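Local coordinates for protein o-succinylbenzoate synthase (PDB 3H7V) that converts 2-succinyl-6-hydroxy-2,4-cyclohexadiene-1-carboxylate to 2-succinylbenzoate by loss of water, a step of phylloquinone biosynthesis that uses a divalent metal cation, at residues 160-165 against 188-193; 193-198 against 219-224. One frame throughout, in Å; residues are numbered along the deposited sequence.

Contact 1: residues 160-165 against 188-193. With MG (magnesium ion), chain B.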
ATOM      1  N   ALA A 160      -7.395 -10.874 -18.391  1.00 10.82           N
ATOM      2  CA  ALA A 160      -7.750 -10.155 -17.173  1.00  9.96           C
ATOM      3  C   ALA A 160      -7.267 -10.915 -15.942  1.00 10.80           C
ATOM      4  O   ALA A 160      -7.195 -12.148 -15.943  1.00 12.25           O
ATOM      5  CB  ALA A 160      -9.271  -9.954 -17.098  1.00 10.22           C
ATOM      6  N   LYS A 161      -6.924 -10.165 -14.901  1.00 10.20           N
ATOM      7  CA  LYS A 161      -6.469 -10.734 -13.637  1.00  9.83           C
ATOM      8  C   LYS A 161      -7.363 -10.128 -12.566  1.00 10.60           C
ATOM      9  O   LYS A 161      -7.608  -8.926 -12.568  1.00 10.95           O
ATOM     10  CB  LYS A 161      -5.001 -10.380 -13.391  1.00 12.50           C
ATOM     11  CG  LYS A 161      -4.051 -11.059 -14.374  1.00 15.55           C
ATOM     12  CD  LYS A 161      -2.592 -10.677 -14.146  1.00 20.81           C
ATOM     13  CE  LYS A 161      -2.296  -9.258 -14.618  1.00 24.50           C
ATOM     14  NZ  LYS A 161      -0.828  -8.964 -14.630  1.00 27.34           N
ATOM     15  N   LEU A 162      -7.851 -10.959 -11.650  1.00  9.50           N
ATOM     16  CA  LEU A 162      -8.756 -10.472 -10.620  1.00 10.04           C
ATOM     17  C   LEU A 162      -8.349 -10.823  -9.200  1.00 10.03           C
ATOM     18  O   LEU A 162      -8.009 -11.970  -8.904  1.00 10.62           O
ATOM     19  CB  LEU A 162     -10.162 -11.021 -10.882  1.00  9.06           C
ATOM     20  CG  LEU A 162     -11.259 -10.673  -9.872  1.00  9.02           C
ATOM     21  CD1 LEU A 162     -11.547  -9.180  -9.914  1.00  9.75           C
ATOM     22  CD2 LEU A 162     -12.518 -11.467 -10.209  1.00 10.67           C
ATOM     23  N   ARG A 163      -8.388  -9.823  -8.327  1.00  9.04           N
ATOM     24  CA  ARG A 163      -8.078 -10.003  -6.914  1.00  8.46           C
ATOM     25  C   ARG A 163      -9.387  -9.818  -6.168  1.00  9.53           C
ATOM     26  O   ARG A 163     -10.234  -9.028  -6.582  1.00  8.76           O
ATOM     27  CB  ARG A 163      -7.087  -8.940  -6.432  1.00  9.46           C
ATOM     28  CG  ARG A 163      -5.743  -8.999  -7.124  1.00  9.81           C
ATOM     29  CD  ARG A 163      -4.938  -7.736  -6.895  1.00  9.23           C
ATOM     30  NE  ARG A 163      -3.663  -7.814  -7.596  1.00 10.82           N
ATOM     31  CZ  ARG A 163      -2.791  -6.818  -7.700  1.00 10.24           C
ATOM     32  NH1 ARG A 163      -3.042  -5.638  -7.145  1.00 10.34           N
ATOM     33  NH2 ARG A 163      -1.665  -7.008  -8.380  1.00 11.18           N
ATOM     34  N   LEU A 164      -9.560 -10.550  -5.076  1.00  9.28           N
ATOM     35  CA  LEU A 164     -10.764 -10.418  -4.264  1.00 10.06           C
ATOM     36  C   LEU A 164     -10.292  -9.919  -2.910  1.00 12.61           C
ATOM     37  O   LEU A 164      -9.365 -10.483  -2.331  1.00 17.38           O
ATOM     38  CB  LEU A 164     -11.461 -11.769  -4.099  1.00 10.35           C
ATOM     39  CG  LEU A 164     -11.868 -12.507  -5.379  1.00 10.81           C
ATOM     40  CD1 LEU A 164     -12.606 -13.786  -5.000  1.00 11.61           C
ATOM     41  CD2 LEU A 164     -12.759 -11.619  -6.241  1.00 11.92           C
ATOM     42  N   ASP A 165     -10.907  -8.860  -2.399  1.00 10.95           N
ATOM     43  CA  ASP A 165     -10.485  -8.350  -1.101  1.00  9.99           C
ATOM     44  C   ASP A 165     -11.617  -8.465  -0.090  1.00  9.76           C
ATOM     45  O   ASP A 165     -12.641  -7.789  -0.209  1.00  8.28           O
ATOM     46  CB  ASP A 165     -10.043  -6.887  -1.214  1.00 11.02           C
ATOM     47  CG  ASP A 165      -9.209  -6.442  -0.027  1.00 11.88           C
ATOM     48  OD1 ASP A 165      -9.363  -7.039   1.060  1.00 12.15           O
ATOM     49  OD2 ASP A 165      -8.408  -5.494  -0.173  1.00 11.17           O
ATOM     50  N   GLY A 188      -8.465 -19.190 -14.020  1.00 35.09           N
ATOM     51  CA  GLY A 188      -7.054 -18.862 -13.977  1.00 32.14           C
ATOM     52  C   GLY A 188      -6.899 -17.355 -13.886  1.00 30.01           C
ATOM     53  O   GLY A 188      -5.788 -16.827 -13.887  1.00 30.01           O
ATOM     54  N   LYS A 189      -8.033 -16.662 -13.804  1.00 28.64           N
ATOM     55  CA  LYS A 189      -8.059 -15.210 -13.710  1.00 24.95           C
ATOM     56  C   LYS A 189      -7.966 -14.698 -12.272  1.00 22.64           C
ATOM     57  O   LYS A 189      -7.734 -13.512 -12.063  1.00 21.33           O
ATOM     58  CB  LYS A 189      -9.333 -14.657 -14.365  1.00 25.87           C
ATOM     59  CG  LYS A 189      -9.344 -14.727 -15.889  1.00 25.43           C
ATOM     60  CD  LYS A 189     -10.671 -14.247 -16.464  1.00 26.01           C
ATOM     61  CE  LYS A 189     -10.646 -14.266 -17.987  1.00 27.15           C
ATOM     62  NZ  LYS A 189     -11.977 -13.965 -18.580  1.00 27.31           N
ATOM     63  N   ILE A 190      -8.147 -15.579 -11.288  1.00 20.57           N
ATOM     64  CA  ILE A 190      -8.063 -15.168  -9.879  1.00 18.17           C
ATOM     65  C   ILE A 190      -6.605 -15.112  -9.420  1.00 18.22           C
ATOM     66  O   ILE A 190      -5.955 -16.148  -9.266  1.00 17.81           O
ATOM     67  CB  ILE A 190      -8.822 -16.144  -8.942  1.00 19.61           C
ATOM     68  CG1 ILE A 190     -10.316 -16.172  -9.287  1.00 20.53           C
ATOM     69  CG2 ILE A 190      -8.623 -15.727  -7.492  1.00 17.90           C
ATOM     70  CD1 ILE A 190     -11.064 -14.887  -8.971  1.00 19.85           C
ATOM     71  N   GLU A 191      -6.095 -13.905  -9.194  1.00 13.49           N
ATOM     72  CA  GLU A 191      -4.710 -13.747  -8.761  1.00 14.04           C
ATOM     73  C   GLU A 191      -4.548 -14.157  -7.303  1.00 12.54           C
ATOM     74  O   GLU A 191      -3.610 -14.871  -6.954  1.00 14.63           O
ATOM     75  CB  GLU A 191      -4.249 -12.299  -8.960  1.00 16.06           C
ATOM     76  CG  GLU A 191      -2.741 -12.118  -8.822  1.00 20.02           C
ATOM     77  CD  GLU A 191      -2.234 -10.846  -9.474  1.00 23.97           C
ATOM     78  OE1 GLU A 191      -2.533  -9.746  -8.967  1.00 23.89           O
ATOM     79  OE2 GLU A 191      -1.538 -10.946 -10.505  1.00 27.21           O
ATOM     80  N   TYR A 192      -5.462 -13.701  -6.454  1.00 11.10           N
ATOM     81  CA  TYR A 192      -5.430 -14.049  -5.036  1.00 11.26           C
ATOM     82  C   TYR A 192      -6.606 -13.472  -4.278  1.00 11.58           C
ATOM     83  O   TYR A 192      -7.349 -12.639  -4.800  1.00 12.02           O
ATOM     84  CB  TYR A 192      -4.124 -13.571  -4.371  1.00 10.75           C
ATOM     85  CG  TYR A 192      -3.849 -12.070  -4.394  1.00 10.54           C
ATOM     86  CD1 TYR A 192      -2.758 -11.558  -5.097  1.00 11.98           C
ATOM     87  CD2 TYR A 192      -4.637 -11.174  -3.662  1.00 10.41           C
ATOM     88  CE1 TYR A 192      -2.448 -10.194  -5.068  1.00 11.94           C
ATOM     89  CE2 TYR A 192      -4.337  -9.808  -3.628  1.00 12.24           C
ATOM     90  CZ  TYR A 192      -3.240  -9.328  -4.330  1.00 12.62           C
ATOM     91  OH  TYR A 192      -2.923  -7.989  -4.271  1.00 14.19           O
ATOM     92  N   VAL A 193      -6.783 -13.945  -3.052  1.00  9.44           N
ATOM     93  CA  VAL A 193      -7.827 -13.437  -2.178  1.00 10.00           C
ATOM     94  C   VAL A 193      -7.051 -12.654  -1.129  1.00  9.63           C
ATOM     95  O   VAL A 193      -6.171 -13.199  -0.467  1.00  9.94           O
ATOM     96  CB  VAL A 193      -8.627 -14.563  -1.493  1.00 10.24           C
ATOM     97  CG1 VAL A 193      -9.565 -13.964  -0.459  1.00 11.48           C
ATOM     98  CG2 VAL A 193      -9.432 -15.330  -2.529  1.00 10.78           C
TER
HETATM   99 MG    MG B 331      -6.708  -4.885   1.019  1.00 10.02          MG
HETATM  100  O   HOH W   1      -1.185  -7.998 -11.571  1.00 15.00           O
HETATM  101  O   HOH W   2       0.310 -10.337 -11.993  1.00 23.81           O
HETATM  102  O   HOH W   3      -7.120  -6.492   2.286  1.00  9.68           O
HETATM  103  O   HOH W   4      -7.819  -3.717   2.372  1.00 15.47           O
HETATM  104  O   HOH W   5      -6.676  -3.073  -0.157  1.00 15.71           O
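Leu-162 and Ile-190 lie side by side on neighbouring parallel strands, the two ends of a beta-alpha-beta unit (strand 161-165, helix 172-185, strand 190-194) in the barrel domain of this enolase-superfamily enzyme. The strand axes run 13° apart. Leu-162 N donates to Lys-189 O (2.6 Å), its carbonyl accepts from Glu-191 N, and Leu-164 N reaches Tyr-192 O. On the helix-facing side the packing is apolar and largely buried: Leu-162 CD2 meets Ile-190 CD1 at 3.9 Å, and Leu-164 and Val-193 reach Leu-182 of helix 172-185. Strand 161-165 ends at Asp-165, whose OD2 binds the magnesium ion at 2.2 Å.

On the other face Arg-163 carries the contact. Its CG, anti to its own carbonyl carbon (chi1 -63°), lies over the Tyr-192 ring, 3.9 Å from the centroid, and the guanidinium is tilted 12° from the ring plane. NE and NH2 grip a single oxygen side-on, Glu-191 OE1, at 2.6 Å from NE, within the guanidinium plane. NH2 also bonds Ala-293 O. With an alanine here, Glu-191 would probably lose its charged mate and the Tyr-192 ring the aliphatic cover over one face.

Toward the N-terminal ends of the strands the contact loosens into solvent. Lys-161 NZ and Glu-191 OE2 stay 4.6 Å apart, two waters between them; one donates to Glu-191 OE2 at 3.2 Å but accepts only weakly from Lys-161 NZ.

Contact 2: residues 193-198 against 219-224; sequences VEQPLP and DESVVS. With MG (magnesium ion), chain B.
Gln-195 OE1 is gripped by two backbone N-H groups of the 219-224 loop. Asp-219 N approaches at 2.9 Å almost in line with the side-chain C=O (162° at the oxygen), whereas Ser-221 N comes from above the amide plane, 51° out of it, and so does not lie on a lone pair. At the other end of the amide, Gln-195 NE2 donates to Ser-221 OG at 2.8 Å and to Leu-197 O within its own segment. Four hydrogen bonds therefore fix the rotation of this buried amide. The chain reaches them because CG is anti to the backbone N and the bend comes one bond later, at chi2 (71°). The loop it holds makes a type I beta turn from Asp-219 to Val-222, closed by Val-222 N on Asp-219 O.

The metal site lies at neighbouring residues. Glu-194 OE2 and Asp-219 OD2 bind the magnesium ion at 1.9 and 2.0 Å, their carboxylate planes nearly perpendicular; the two oxygens stand close because they share the cation, which would be expected to offset their repulsion. Asp-165 and three waters complete six ligands. Glu-220 belongs to the second shell: its OE1 and OE2 each accept from a different metal-bound water, the former at 2.7 Å. The other oxygens of the metal carboxylates are held too, Glu-194 OE1 by Tyr-192 OH and Asp-219 OD1 by a salt bridge to Lys-243, the predicted proton acceptor.

Metal carboxylates at C-terminal ends of barrel strands are an enolase-superfamily hallmark. The contact joins that end of strand 190-194 and the turn after it to the loop following strand 216-218: Leu-205 of helix 202-211 touches Gln-195 and Ser-221, and Trp-231 of helix 225-233 packs on Ser-221 and Val-222.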
ATOM      1  N   VAL A 193      -6.783 -13.945  -3.052  1.00  9.44           N
ATOM      2  CA  VAL A 193      -7.827 -13.437  -2.178  1.00 10.00           C
ATOM      3  C   VAL A 193      -7.051 -12.654  -1.129  1.00  9.63           C
ATOM      4  O   VAL A 193      -6.171 -13.199  -0.467  1.00  9.94           O
ATOM      5  CB  VAL A 193      -8.627 -14.563  -1.493  1.00 10.24           C
ATOM      6  CG1 VAL A 193      -9.565 -13.964  -0.459  1.00 11.48           C
ATOM      7  CG2 VAL A 193      -9.432 -15.330  -2.529  1.00 10.78           C
ATOM      8  N   GLU A 194      -7.363 -11.371  -1.000  1.00  9.82           N
ATOM      9  CA  GLU A 194      -6.671 -10.504  -0.055  1.00  9.84           C
ATOM     10  C   GLU A 194      -7.341 -10.504   1.318  1.00  9.29           C
ATOM     11  O   GLU A 194      -8.544 -10.278   1.428  1.00 10.62           O
ATOM     12  CB  GLU A 194      -6.621  -9.077  -0.621  1.00 11.44           C
ATOM     13  CG  GLU A 194      -5.540  -8.172  -0.023  1.00 13.23           C
ATOM     14  CD  GLU A 194      -5.332  -6.893  -0.829  1.00 15.01           C
ATOM     15  OE1 GLU A 194      -4.821  -6.969  -1.967  1.00 16.00           O
ATOM     16  OE2 GLU A 194      -5.680  -5.808  -0.328  1.00 15.41           O
ATOM     17  N   GLN A 195      -6.545 -10.778   2.350  1.00  7.74           N
ATOM     18  CA  GLN A 195      -6.989 -10.793   3.748  1.00  8.57           C
ATOM     19  C   GLN A 195      -8.356 -11.449   3.981  1.00  9.94           C
ATOM     20  O   GLN A 195      -9.320 -10.789   4.368  1.00  9.83           O
ATOM     21  CB  GLN A 195      -7.007  -9.356   4.288  1.00  8.81           C
ATOM     22  CG  GLN A 195      -6.921  -9.229   5.806  1.00 10.23           C
ATOM     23  CD  GLN A 195      -5.546  -9.576   6.351  1.00 12.68           C
ATOM     24  OE1 GLN A 195      -4.524  -9.118   5.835  1.00 11.30           O
ATOM     25  NE2 GLN A 195      -5.514 -10.382   7.411  1.00 11.95           N
ATOM     26  N   PRO A 196      -8.453 -12.772   3.772  1.00  9.33           N
ATOM     27  CA  PRO A 196      -9.747 -13.434   3.986  1.00 10.04           C
ATOM     28  C   PRO A 196     -10.235 -13.375   5.431  1.00 10.60           C
ATOM     29  O   PRO A 196     -11.437 -13.298   5.684  1.00 13.72           O
ATOM     30  CB  PRO A 196      -9.487 -14.866   3.508  1.00 10.56           C
ATOM     31  CG  PRO A 196      -8.002 -15.043   3.742  1.00 10.13           C
ATOM     32  CD  PRO A 196      -7.449 -13.722   3.266  1.00 10.98           C
ATOM     33  N   LEU A 197      -9.301 -13.395   6.377  1.00  9.92           N
ATOM     34  CA  LEU A 197      -9.643 -13.354   7.800  1.00 10.83           C
ATOM     35  C   LEU A 197      -8.974 -12.164   8.476  1.00 11.30           C
ATOM     36  O   LEU A 197      -7.997 -11.618   7.964  1.00 12.19           O
ATOM     37  CB  LEU A 197      -9.167 -14.636   8.491  1.00 10.78           C
ATOM     38  CG  LEU A 197      -9.697 -15.971   7.961  1.00 11.05           C
ATOM     39  CD1 LEU A 197      -8.953 -17.115   8.638  1.00 10.69           C
ATOM     40  CD2 LEU A 197     -11.190 -16.073   8.221  1.00 12.66           C
ATOM     41  N   PRO A 198      -9.492 -11.745   9.639  1.00 12.61           N
ATOM     42  CA  PRO A 198      -8.886 -10.611  10.344  1.00 13.31           C
ATOM     43  C   PRO A 198      -7.497 -11.000  10.856  1.00 12.73           C
ATOM     44  O   PRO A 198      -7.214 -12.175  11.090  1.00 12.07           O
ATOM     45  CB  PRO A 198      -9.882 -10.326  11.464  1.00 14.88           C
ATOM     46  CG  PRO A 198     -10.476 -11.675  11.741  1.00 15.44           C
ATOM     47  CD  PRO A 198     -10.679 -12.244  10.357  1.00 14.77           C
ATOM     48  N   ASP A 219      -2.646  -8.143   3.884  1.00  7.87           N
ATOM     49  CA  ASP A 219      -2.685  -6.691   3.703  1.00  7.80           C
ATOM     50  C   ASP A 219      -2.757  -6.074   5.093  1.00  8.94           C
ATOM     51  O   ASP A 219      -1.754  -5.585   5.610  1.00  8.69           O
ATOM     52  CB  ASP A 219      -3.906  -6.300   2.859  1.00  9.13           C
ATOM     53  CG  ASP A 219      -3.992  -4.801   2.600  1.00 11.16           C
ATOM     54  OD1 ASP A 219      -3.058  -4.068   2.981  1.00 12.23           O
ATOM     55  OD2 ASP A 219      -5.001  -4.355   2.009  1.00 12.65           O
ATOM     56  N   GLU A 220      -3.935  -6.127   5.703  1.00  9.95           N
ATOM     57  CA  GLU A 220      -4.119  -5.589   7.046  1.00 10.97           C
ATOM     58  C   GLU A 220      -3.133  -6.232   8.027  1.00 12.18           C
ATOM     59  O   GLU A 220      -2.713  -5.603   9.012  1.00 10.20           O
ATOM     60  CB  GLU A 220      -5.558  -5.829   7.520  1.00 10.52           C
ATOM     61  CG  GLU A 220      -6.591  -4.859   6.946  1.00 12.51           C
ATOM     62  CD  GLU A 220      -7.097  -5.228   5.560  1.00 12.77           C
ATOM     63  OE1 GLU A 220      -6.557  -6.162   4.932  1.00 12.27           O
ATOM     64  OE2 GLU A 220      -8.052  -4.565   5.092  1.00 14.33           O
ATOM     65  N   SER A 221      -2.755  -7.480   7.748  1.00 10.30           N
ATOM     66  CA  SER A 221      -1.815  -8.212   8.600  1.00 11.22           C
ATOM     67  C   SER A 221      -0.372  -7.734   8.494  1.00 11.33           C
ATOM     68  O   SER A 221       0.434  -7.993   9.391  1.00 12.96           O
ATOM     69  CB  SER A 221      -1.839  -9.709   8.267  1.00 11.37           C
ATOM     70  OG  SER A 221      -3.012 -10.334   8.752  1.00 11.51           O
ATOM     71  N   VAL A 222      -0.032  -7.045   7.408  1.00 12.51           N
ATOM     72  CA  VAL A 222       1.345  -6.589   7.236  1.00 12.08           C
ATOM     73  C   VAL A 222       1.495  -5.103   6.956  1.00 12.34           C
ATOM     74  O   VAL A 222       1.302  -4.642   5.835  1.00 13.59           O
ATOM     75  CB  VAL A 222       2.074  -7.396   6.117  1.00 10.93           C
ATOM     76  CG1 VAL A 222       2.361  -8.811   6.602  1.00 11.19           C
ATOM     77  CG2 VAL A 222       1.221  -7.450   4.858  1.00 11.73           C
ATOM     78  N   VAL A 223       1.843  -4.354   7.996  1.00 11.81           N
ATOM     79  CA  VAL A 223       2.037  -2.916   7.861  1.00 13.47           C
ATOM     80  C   VAL A 223       3.527  -2.590   7.907  1.00 12.87           C
ATOM     81  O   VAL A 223       4.075  -1.982   6.987  1.00 13.49           O
ATOM     82  CB  VAL A 223       1.316  -2.149   8.996  1.00 13.98           C
ATOM     83  CG1 VAL A 223       1.568  -0.653   8.865  1.00 16.07           C
ATOM     84  CG2 VAL A 223      -0.177  -2.433   8.945  1.00 15.86           C
ATOM     85  N   SER A 224       4.183  -3.017   8.980  1.00 14.48           N
ATOM     86  CA  SER A 224       5.602  -2.742   9.177  1.00 14.28           C
ATOM     87  C   SER A 224       6.534  -3.861   8.741  1.00 14.20           C
ATOM     88  O   SER A 224       6.115  -5.003   8.532  1.00 14.06           O
ATOM     89  CB  SER A 224       5.865  -2.467  10.653  1.00 14.31           C
ATOM     90  OG  SER A 224       5.669  -3.660  11.397  1.00 16.51           O
TER
HETATM   91 MG    MG B 331      -6.708  -4.885   1.019  1.00 10.02          MG
HETATM   92  O   HOH W   3      -7.120  -6.492   2.286  1.00  9.68           O
HETATM   93  O   HOH W   4      -7.819  -3.717   2.372  1.00 15.47           O
HETATM   94  O   HOH W   5      -6.676  -3.073  -0.157  1.00 15.71           O

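In the fold
Both contacts use strand 190-194 and share Val-193, but at different levels of the barrel. Contact 1 runs along the strands, buried for most of its length and watered at one end, and buries 601 Å² between its segments; contact 2 buries 243 Å² and ties loops at the strand ends. Backbone pairing, aliphatic packing and a salt bridge dominate the first, whereas an amide network and two of the three metal carboxylates define the second. Leu-164 O is probably hydrogen-bonded to Glu-194 N at 2.6 Å, carrying the sheet from one contact into the other. The centres of the two contacts lie about 15 Å apart, yet both reach the magnesium ion, contact 1 through its one carboxylate ligand.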